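Structure-specific endonuclease subunit SLX1 (Candida glabrata, PDB 4XLG) acts as the catalytic subunit of the SLX1-SLX4 endonuclease, probably nicking branched DNA structures close to junctions during DNA repair and recombination. Local coordinates at residues B[61-67]-B[128-134]; B[74-78]-B[117-123]. The protein carries 1 engineered substitution. The contacts are given in a common frame with arbitrary orientation. Residue numbers count along the deposited sequence, not the author numbering.

Interaction 1 (B[61-67]-B[128-134]); sequences EMVAIVY and LTLHFFN
A classic beta bulge interrupts strand 61-67: V63 and A64 both make backbone hydrogen bonds with L15 of strand 12-18, with V63 (phi/psi -94°/-23°) leaving the extended conformation and turning its CB away from the partner segment. Strand 61-67 runs antiparallel to 129-132, with axes 4.8 Å apart at closest and an N-to-C angle of 165°; from A64 onward the pairing is regular. I65 pairs with H131 and Y67 with T129 as hydrogen-bonded pairs: I65 N to H131 O 2.8 Å, H131 N to I65 O 2.8 Å, Y67 N to T129 O 2.9 Å, T129 N to Y67 O 2.9 Å. A64-F132 and V66-L130 are the non-hydrogen-bonded pairs, their apolar side chains sharing one face (V66 CG2 to L130 CD1 3.8 Å). On the other face Y67 takes the p rotamer, so T129 CB makes a CH-pi contact 4.0 Å from its ring centroid.

F133 N donates to V63 O at 2.9 Å, and the chain then turns a corner. F133 (m) packs CE2 at 3.5 Å from I65 CG2 and 3.9 Å from M62 SD, an oblique Met-aromatic contact. N134 ND2 donates to E61 OE2 (2.9 Å), while a water bridges E61 OE2 and F133 O. The side chain of N134 also N-caps helix 135-143.

The pairing adds strand 129-132 to the three-stranded antiparallel sheet of the GIY-YIG fold, and strand 160-168 follows in parallel. Helix 135-143 packs on F132 through V137; on the opposite face L193 of helix 176-213 meets Y67, H131 and F133, with the H131 imidazole hydrogen-bonded to S162 and S164.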
ATOM      1  N   GLU B  61      21.044   9.142  -4.019  1.00 20.28           N
ATOM      2  CA  GLU B  61      19.869  10.023  -3.850  1.00 17.62           C
ATOM      3  C   GLU B  61      18.598   9.160  -3.876  1.00 21.03           C
ATOM      4  O   GLU B  61      18.459   8.330  -4.772  1.00 19.96           O
ATOM      5  CB  GLU B  61      19.799  11.055  -5.035  1.00 18.55           C
ATOM      6  CG  GLU B  61      18.559  11.979  -4.952  1.00 21.10           C
ATOM      7  CD  GLU B  61      18.364  12.799  -6.233  1.00 23.56           C
ATOM      8  OE1 GLU B  61      19.048  12.534  -7.250  1.00 22.88           O
ATOM      9  OE2 GLU B  61      17.507  13.723  -6.210  1.00 23.69           O
ATOM     10  N   MET B  62      17.708   9.295  -2.880  1.00 18.87           N
ATOM     11  CA  MET B  62      16.427   8.586  -3.005  1.00 18.05           C
ATOM     12  C   MET B  62      15.546   9.439  -3.910  1.00 18.12           C
ATOM     13  O   MET B  62      15.117  10.504  -3.514  1.00 20.13           O
ATOM     14  CB  MET B  62      15.784   8.364  -1.620  1.00 19.70           C
ATOM     15  CG  MET B  62      14.452   7.541  -1.755  1.00 19.16           C
ATOM     16  SD  MET B  62      13.758   7.177  -0.113  1.00 22.07           S
ATOM     17  CE  MET B  62      14.980   6.019   0.502  1.00 20.22           C
ATOM     18  N   VAL B  63      15.253   8.971  -5.129  1.00 19.70           N
ATOM     19  CA  VAL B  63      14.543   9.865  -6.026  1.00 20.96           C
ATOM     20  C   VAL B  63      13.027   9.703  -5.998  1.00 19.96           C
ATOM     21  O   VAL B  63      12.278  10.630  -6.384  1.00 21.88           O
ATOM     22  CB  VAL B  63      15.050   9.696  -7.509  1.00 17.87           C
ATOM     23  CG1 VAL B  63      16.555  10.149  -7.587  1.00 22.46           C
ATOM     24  CG2 VAL B  63      14.888   8.256  -8.073  1.00 20.08           C
ATOM     25  N   ALA B  64      12.566   8.526  -5.570  1.00 20.18           N
ATOM     26  CA  ALA B  64      11.113   8.257  -5.532  1.00 23.91           C
ATOM     27  C   ALA B  64      10.830   7.184  -4.509  1.00 22.56           C
ATOM     28  O   ALA B  64      11.687   6.344  -4.220  1.00 21.90           O
ATOM     29  CB  ALA B  64      10.571   7.806  -6.916  1.00 23.11           C
ATOM     30  N   ILE B  65       9.610   7.195  -3.978  1.00 20.72           N
ATOM     31  CA  ILE B  65       9.221   6.082  -3.118  1.00 19.01           C
ATOM     32  C   ILE B  65       7.700   5.879  -3.333  1.00 20.80           C
ATOM     33  O   ILE B  65       6.954   6.856  -3.488  1.00 21.79           O
ATOM     34  CB  ILE B  65       9.587   6.329  -1.622  1.00 20.18           C
ATOM     35  CG1 ILE B  65       9.329   5.045  -0.778  1.00 18.48           C
ATOM     36  CG2 ILE B  65       8.833   7.581  -1.022  1.00 22.63           C
ATOM     37  CD1 ILE B  65      10.063   5.214   0.632  1.00 20.92           C
ATOM     38  N   VAL B  66       7.292   4.621  -3.387  1.00 20.46           N
ATOM     39  CA  VAL B  66       5.882   4.242  -3.485  1.00 22.50           C
ATOM     40  C   VAL B  66       5.527   3.761  -2.100  1.00 20.52           C
ATOM     41  O   VAL B  66       6.207   2.862  -1.582  1.00 21.99           O
ATOM     42  CB  VAL B  66       5.678   3.117  -4.501  1.00 25.03           C
ATOM     43  CG1 VAL B  66       4.178   2.595  -4.544  1.00 21.97           C
ATOM     44  CG2 VAL B  66       6.151   3.588  -5.934  1.00 23.54           C
ATOM     45  N   TYR B  67       4.500   4.345  -1.483  1.00 21.05           N
ATOM     46  CA  TYR B  67       4.184   3.887  -0.126  1.00 22.00           C
ATOM     47  C   TYR B  67       2.658   3.766   0.016  1.00 23.67           C
ATOM     48  O   TYR B  67       1.917   3.955  -0.963  1.00 23.38           O
ATOM     49  CB  TYR B  67       4.805   4.835   0.934  1.00 20.25           C
ATOM     50  CG  TYR B  67       4.247   6.254   0.952  1.00 21.44           C
ATOM     51  CD1 TYR B  67       4.679   7.219   0.030  1.00 23.68           C
ATOM     52  CD2 TYR B  67       3.301   6.632   1.929  1.00 23.81           C
ATOM     53  CE1 TYR B  67       4.180   8.516   0.058  1.00 25.09           C
ATOM     54  CE2 TYR B  67       2.799   7.948   1.958  1.00 25.35           C
ATOM     55  CZ  TYR B  67       3.264   8.881   1.023  1.00 26.37           C
ATOM     56  OH  TYR B  67       2.753  10.160   1.057  1.00 27.52           O
ATOM     57  N   LEU B 128      -2.084   3.145  -3.772  1.00 23.57           N
ATOM     58  CA  LEU B 128      -0.743   3.549  -3.349  1.00 23.69           C
ATOM     59  C   LEU B 128      -0.450   5.003  -3.669  1.00 23.57           C
ATOM     60  O   LEU B 128      -1.137   5.642  -4.484  1.00 26.54           O
ATOM     61  CB  LEU B 128       0.309   2.642  -4.029  1.00 24.01           C
ATOM     62  CG  LEU B 128       0.079   1.149  -3.651  1.00 25.29           C
ATOM     63  CD1 LEU B 128       0.905   0.282  -4.561  1.00 25.49           C
ATOM     64  CD2 LEU B 128       0.501   0.944  -2.129  1.00 22.24           C
ATOM     65  N   THR B 129       0.598   5.518  -3.029  1.00 23.35           N
ATOM     66  CA  THR B 129       1.053   6.864  -3.331  1.00 23.76           C
ATOM     67  C   THR B 129       2.440   6.787  -3.943  1.00 23.88           C
ATOM     68  O   THR B 129       3.342   6.174  -3.348  1.00 23.84           O
ATOM     69  CB  THR B 129       1.093   7.749  -2.055  1.00 28.27           C
ATOM     70  OG1 THR B 129      -0.265   7.949  -1.604  1.00 27.69           O
ATOM     71  CG2 THR B 129       1.766   9.153  -2.324  1.00 28.31           C
ATOM     72  N   LEU B 130       2.612   7.428  -5.102  1.00 22.02           N
ATOM     73  CA  LEU B 130       3.932   7.524  -5.740  1.00 22.63           C
ATOM     74  C   LEU B 130       4.479   8.941  -5.423  1.00 23.66           C
ATOM     75  O   LEU B 130       3.903   9.939  -5.852  1.00 26.71           O
ATOM     76  CB  LEU B 130       3.796   7.303  -7.266  1.00 24.60           C
ATOM     77  CG  LEU B 130       5.008   7.740  -8.106  1.00 25.65           C
ATOM     78  CD1 LEU B 130       6.269   6.965  -7.680  1.00 25.38           C
ATOM     79  CD2 LEU B 130       4.608   7.505  -9.580  1.00 26.81           C
ATOM     80  N   HIS B 131       5.592   9.009  -4.697  1.00 20.94           N
ATOM     81  CA  HIS B 131       6.126  10.304  -4.269  1.00 22.30           C
ATOM     82  C   HIS B 131       7.508  10.522  -4.890  1.00 23.98           C
ATOM     83  O   HIS B 131       8.385   9.647  -4.727  1.00 22.11           O
ATOM     84  CB  HIS B 131       6.306  10.359  -2.746  1.00 20.51           C
ATOM     85  CG  HIS B 131       6.853  11.685  -2.292  1.00 24.02           C
ATOM     86  ND1 HIS B 131       6.054  12.795  -2.099  1.00 27.15           N
ATOM     87  CD2 HIS B 131       8.136  12.107  -2.101  1.00 21.24           C
ATOM     88  CE1 HIS B 131       6.808  13.837  -1.792  1.00 28.39           C
ATOM     89  NE2 HIS B 131       8.074  13.439  -1.765  1.00 24.06           N
ATOM     90  N   PHE B 132       7.708  11.677  -5.536  1.00 23.14           N
ATOM     91  CA  PHE B 132       9.043  12.051  -6.064  1.00 22.99           C
ATOM     92  C   PHE B 132       9.773  13.060  -5.193  1.00 24.70           C
ATOM     93  O   PHE B 132       9.179  14.042  -4.737  1.00 24.37           O
ATOM     94  CB  PHE B 132       8.894  12.660  -7.488  1.00 23.33           C
ATOM     95  CG  PHE B 132       8.430  11.648  -8.467  1.00 23.16           C
ATOM     96  CD1 PHE B 132       9.364  10.773  -9.039  1.00 23.84           C
ATOM     97  CD2 PHE B 132       7.086  11.527  -8.797  1.00 23.78           C
ATOM     98  CE1 PHE B 132       8.965   9.777  -9.958  1.00 27.05           C
ATOM     99  CE2 PHE B 132       6.655  10.560  -9.759  1.00 26.13           C
ATOM    100  CZ  PHE B 132       7.593   9.665 -10.328  1.00 25.38           C
ATOM    101  N   PHE B 133      11.056  12.810  -4.959  1.00 22.61           N
ATOM    102  CA  PHE B 133      11.904  13.743  -4.234  1.00 21.91           C
ATOM    103  C   PHE B 133      12.724  14.570  -5.189  1.00 22.47           C
ATOM    104  O   PHE B 133      13.453  15.507  -4.788  1.00 23.56           O
ATOM    105  CB  PHE B 133      12.857  12.988  -3.329  1.00 19.18           C
ATOM    106  CG  PHE B 133      12.154  12.154  -2.292  1.00 19.73           C
ATOM    107  CD1 PHE B 133      11.572  12.794  -1.162  1.00 21.21           C
ATOM    108  CD2 PHE B 133      12.066  10.758  -2.439  1.00 20.56           C
ATOM    109  CE1 PHE B 133      10.933  12.018  -0.174  1.00 22.08           C
ATOM    110  CE2 PHE B 133      11.429   9.955  -1.445  1.00 21.37           C
ATOM    111  CZ  PHE B 133      10.865  10.593  -0.304  1.00 19.91           C
ATOM    112  N   ASN B 134      12.642  14.192  -6.457  1.00 23.02           N
ATOM    113  CA  ASN B 134      13.409  14.905  -7.498  1.00 23.13           C
ATOM    114  C   ASN B 134      12.465  15.235  -8.634  1.00 23.54           C
ATOM    115  O   ASN B 134      11.788  14.338  -9.167  1.00 24.44           O
ATOM    116  CB  ASN B 134      14.600  14.051  -8.010  1.00 26.74           C
ATOM    117  CG  ASN B 134      15.475  14.821  -9.024  1.00 24.23           C
ATOM    118  OD1 ASN B 134      15.035  15.102 -10.143  1.00 26.64           O
ATOM    119  ND2 ASN B 134      16.709  15.197  -8.611  1.00 25.56           N
TER
HETATM  120  O   HOH W   1      16.075  14.634  -4.085  1.00 22.80           O

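Interaction 2 (B[74-78]-B[117-123]); sequences AALQF and LLKNEYF
Residues 74-78 form a regular helical turn (phi near -60°, psi near -45°; F78 N to A74 O 3.0 Å). Opposite it, 117-118 lies on helix 107-118, the chain bends through K119 and N120, and a weakly bonded helix starts at about E121; N120 (psi 144°) is its N-cap, with OD1 2.8 Å from Y122 N. The closest CA atoms are those of F78 and L117, 7.4 Å apart. F78 (t) inserts into the bend: its edge meets the face of F123 (m) in a T-shaped pair, centroids 5.1 Å apart and planes at 83°, while L117 CD1 lies over the F78 ring in a CH-pi contact, 3.9 Å from the centroid. L118 CD2 is 4.2 Å from F78 CE2. From the residues just before F78 and F123, Y122 (t) donates from OH to Q77 OE1 at 2.6 Å. Helix 72-84 of the GIY-YIG domain is thus joined to the bend between helices 107-118 and 121-124, with Y90 packing against F123 and the SLX4 chain touching Q77 and Y122.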
ATOM      1  N   ALA B  74       3.035  -7.235   0.994  1.00 23.51           N
ATOM      2  CA  ALA B  74       2.647  -6.527  -0.255  1.00 24.45           C
ATOM      3  C   ALA B  74       3.746  -5.638  -0.797  1.00 23.10           C
ATOM      4  O   ALA B  74       3.937  -5.559  -2.017  1.00 22.78           O
ATOM      5  CB  ALA B  74       1.365  -5.672  -0.026  1.00 23.65           C
ATOM      6  N   ALA B  75       4.456  -4.919   0.085  1.00 21.04           N
ATOM      7  CA  ALA B  75       5.571  -4.066  -0.367  1.00 21.97           C
ATOM      8  C   ALA B  75       6.640  -4.929  -1.031  1.00 21.27           C
ATOM      9  O   ALA B  75       7.241  -4.557  -2.023  1.00 23.55           O
ATOM     10  CB  ALA B  75       6.194  -3.300   0.841  1.00 22.41           C
ATOM     11  N   LEU B  76       6.938  -6.074  -0.418  1.00 22.20           N
ATOM     12  CA  LEU B  76       7.979  -6.952  -1.007  1.00 23.30           C
ATOM     13  C   LEU B  76       7.527  -7.508  -2.358  1.00 26.55           C
ATOM     14  O   LEU B  76       8.318  -7.686  -3.286  1.00 26.57           O
ATOM     15  CB  LEU B  76       8.270  -8.141  -0.062  1.00 25.34           C
ATOM     16  CG  LEU B  76       9.039  -7.723   1.201  1.00 28.52           C
ATOM     17  CD1 LEU B  76       9.052  -8.840   2.283  1.00 33.25           C
ATOM     18  CD2 LEU B  76      10.450  -7.284   0.808  1.00 31.65           C
ATOM     19  N   GLN B  77       6.252  -7.848  -2.461  1.00 24.71           N
ATOM     20  CA  GLN B  77       5.728  -8.271  -3.767  1.00 24.75           C
ATOM     21  C   GLN B  77       5.956  -7.208  -4.831  1.00 24.90           C
ATOM     22  O   GLN B  77       6.371  -7.542  -5.958  1.00 26.82           O
ATOM     23  CB  GLN B  77       4.234  -8.605  -3.697  1.00 25.35           C
ATOM     24  CG  GLN B  77       3.955  -9.825  -2.857  1.00 29.34           C
ATOM     25  CD  GLN B  77       2.469  -9.999  -2.635  1.00 31.57           C
ATOM     26  OE1 GLN B  77       1.816  -9.144  -2.048  1.00 28.94           O
ATOM     27  NE2 GLN B  77       1.925 -11.083  -3.156  1.00 35.27           N
ATOM     28  N   PHE B  78       5.660  -5.961  -4.484  1.00 24.46           N
ATOM     29  CA  PHE B  78       5.888  -4.836  -5.421  1.00 25.94           C
ATOM     30  C   PHE B  78       7.361  -4.687  -5.718  1.00 25.41           C
ATOM     31  O   PHE B  78       7.786  -4.589  -6.869  1.00 24.59           O
ATOM     32  CB  PHE B  78       5.340  -3.538  -4.804  1.00 23.55           C
ATOM     33  CG  PHE B  78       5.263  -2.410  -5.761  1.00 23.80           C
ATOM     34  CD1 PHE B  78       6.364  -1.590  -5.968  1.00 24.07           C
ATOM     35  CD2 PHE B  78       4.072  -2.108  -6.388  1.00 24.98           C
ATOM     36  CE1 PHE B  78       6.278  -0.487  -6.830  1.00 27.49           C
ATOM     37  CE2 PHE B  78       3.977  -1.023  -7.253  1.00 28.30           C
ATOM     38  CZ  PHE B  78       5.094  -0.207  -7.482  1.00 27.85           C
ATOM     39  N   LEU B 117       2.975  -1.510 -12.727  1.00 30.47           N
ATOM     40  CA  LEU B 117       2.521  -2.183 -11.495  1.00 31.33           C
ATOM     41  C   LEU B 117       1.315  -1.493 -10.836  1.00 32.25           C
ATOM     42  O   LEU B 117       0.424  -2.158 -10.350  1.00 33.09           O
ATOM     43  CB  LEU B 117       3.678  -2.270 -10.488  1.00 30.26           C
ATOM     44  CG  LEU B 117       4.804  -3.227 -10.953  1.00 32.43           C
ATOM     45  CD1 LEU B 117       6.002  -3.101  -9.992  1.00 31.61           C
ATOM     46  CD2 LEU B 117       4.344  -4.671 -11.072  1.00 35.92           C
ATOM     47  N   LEU B 118       1.288  -0.163 -10.834  1.00 33.26           N
ATOM     48  CA  LEU B 118       0.160   0.554 -10.273  1.00 34.27           C
ATOM     49  C   LEU B 118      -1.122   0.293 -11.093  1.00 37.30           C
ATOM     50  O   LEU B 118      -2.223   0.389 -10.560  1.00 42.97           O
ATOM     51  CB  LEU B 118       0.449   2.054 -10.199  1.00 32.63           C
ATOM     52  CG  LEU B 118       1.586   2.484  -9.303  1.00 29.42           C
ATOM     53  CD1 LEU B 118       1.858   3.988  -9.477  1.00 31.18           C
ATOM     54  CD2 LEU B 118       1.270   2.147  -7.803  1.00 31.66           C
ATOM     55  N   LYS B 119      -0.979  -0.070 -12.357  1.00 37.11           N
ATOM     56  CA  LYS B 119      -2.168  -0.409 -13.166  1.00 40.51           C
ATOM     57  C   LYS B 119      -2.615  -1.834 -12.949  1.00 38.02           C
ATOM     58  O   LYS B 119      -3.671  -2.238 -13.411  1.00 39.61           O
ATOM     59  CB  LYS B 119      -1.906  -0.195 -14.665  1.00 43.95           C
ATOM     60  CG  LYS B 119      -1.712   1.266 -15.020  1.00 53.54           C
ATOM     61  N   ASN B 120      -1.806  -2.622 -12.261  1.00 35.23           N
ATOM     62  CA  ASN B 120      -2.126  -4.050 -12.162  1.00 33.47           C
ATOM     63  C   ASN B 120      -3.249  -4.291 -11.145  1.00 33.72           C
ATOM     64  O   ASN B 120      -3.277  -3.620 -10.087  1.00 33.66           O
ATOM     65  CB  ASN B 120      -0.860  -4.816 -11.754  1.00 36.63           C
ATOM     66  CG  ASN B 120      -1.162  -6.217 -11.290  1.00 44.61           C
ATOM     67  OD1 ASN B 120      -1.443  -6.428 -10.123  1.00 51.77           O
ATOM     68  ND2 ASN B 120      -1.092  -7.183 -12.198  1.00 42.98           N
ATOM     69  N   GLU B 121      -4.111  -5.274 -11.437  1.00 35.83           N
ATOM     70  CA  GLU B 121      -5.306  -5.539 -10.640  1.00 37.44           C
ATOM     71  C   GLU B 121      -4.998  -5.661  -9.135  1.00 37.78           C
ATOM     72  O   GLU B 121      -5.694  -5.111  -8.263  1.00 41.29           O
ATOM     73  CB  GLU B 121      -6.004  -6.838 -11.160  1.00 42.70           C
ATOM     74  CG  GLU B 121      -5.009  -8.049 -11.307  1.00 46.27           C
ATOM     75  CD  GLU B 121      -5.535  -9.219 -12.150  1.00 55.83           C
ATOM     76  OE1 GLU B 121      -6.679  -9.145 -12.681  1.00 56.01           O
ATOM     77  OE2 GLU B 121      -4.791 -10.224 -12.275  1.00 55.43           O
ATOM     78  N   TYR B 122      -3.925  -6.369  -8.837  1.00 32.37           N
ATOM     79  CA  TYR B 122      -3.557  -6.640  -7.447  1.00 32.91           C
ATOM     80  C   TYR B 122      -3.167  -5.385  -6.666  1.00 31.46           C
ATOM     81  O   TYR B 122      -3.653  -5.117  -5.555  1.00 28.25           O
ATOM     82  CB  TYR B 122      -2.409  -7.651  -7.436  1.00 31.53           C
ATOM     83  CG  TYR B 122      -1.963  -7.988  -6.021  1.00 29.46           C
ATOM     84  CD1 TYR B 122      -2.800  -8.733  -5.169  1.00 32.77           C
ATOM     85  CD2 TYR B 122      -0.728  -7.571  -5.564  1.00 26.82           C
ATOM     86  CE1 TYR B 122      -2.422  -9.058  -3.873  1.00 32.06           C
ATOM     87  CE2 TYR B 122      -0.316  -7.881  -4.250  1.00 27.59           C
ATOM     88  CZ  TYR B 122      -1.177  -8.634  -3.418  1.00 30.67           C
ATOM     89  OH  TYR B 122      -0.770  -8.933  -2.141  1.00 30.59           O
ATOM     90  N   PHE B 123      -2.279  -4.582  -7.238  1.00 31.19           N
ATOM     91  CA  PHE B 123      -1.841  -3.398  -6.505  1.00 27.86           C
ATOM     92  C   PHE B 123      -2.864  -2.253  -6.562  1.00 28.26           C
ATOM     93  O   PHE B 123      -2.834  -1.363  -5.727  1.00 26.21           O
ATOM     94  CB  PHE B 123      -0.487  -2.932  -7.034  1.00 28.56           C
ATOM     95  CG  PHE B 123       0.595  -3.944  -6.804  1.00 29.47           C
ATOM     96  CD1 PHE B 123       1.064  -4.199  -5.490  1.00 26.05           C
ATOM     97  CD2 PHE B 123       1.147  -4.652  -7.891  1.00 30.02           C
ATOM     98  CE1 PHE B 123       2.058  -5.173  -5.280  1.00 25.58           C
ATOM     99  CE2 PHE B 123       2.136  -5.632  -7.681  1.00 27.84           C
ATOM    100  CZ  PHE B 123       2.594  -5.890  -6.383  1.00 26.49           C
TER

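The two contacts have centres 15 Å apart and belong to one packed unit, interaction 2 being nested in the chain loop that interaction 1 closes. Strand 60-67 leads into helix 72-84, and helix 121-124 into strand 129-132, so each section that contributes a strand to interaction 1 also contributes to interaction 2, the helix coming after the strand in one and before it in the other. They meet directly at L128, whose CD1 lies 3.8 Å from L118 CD2 and 4.3 Å from F78 CE2, and at V66, with CG1 4.2 Å from F78 CZ. The helical layer therefore covers part of the sheet face that carries V66. The zinc ligands, C219 to C282, belong to the C-terminal zinc finger and take no part in either contact.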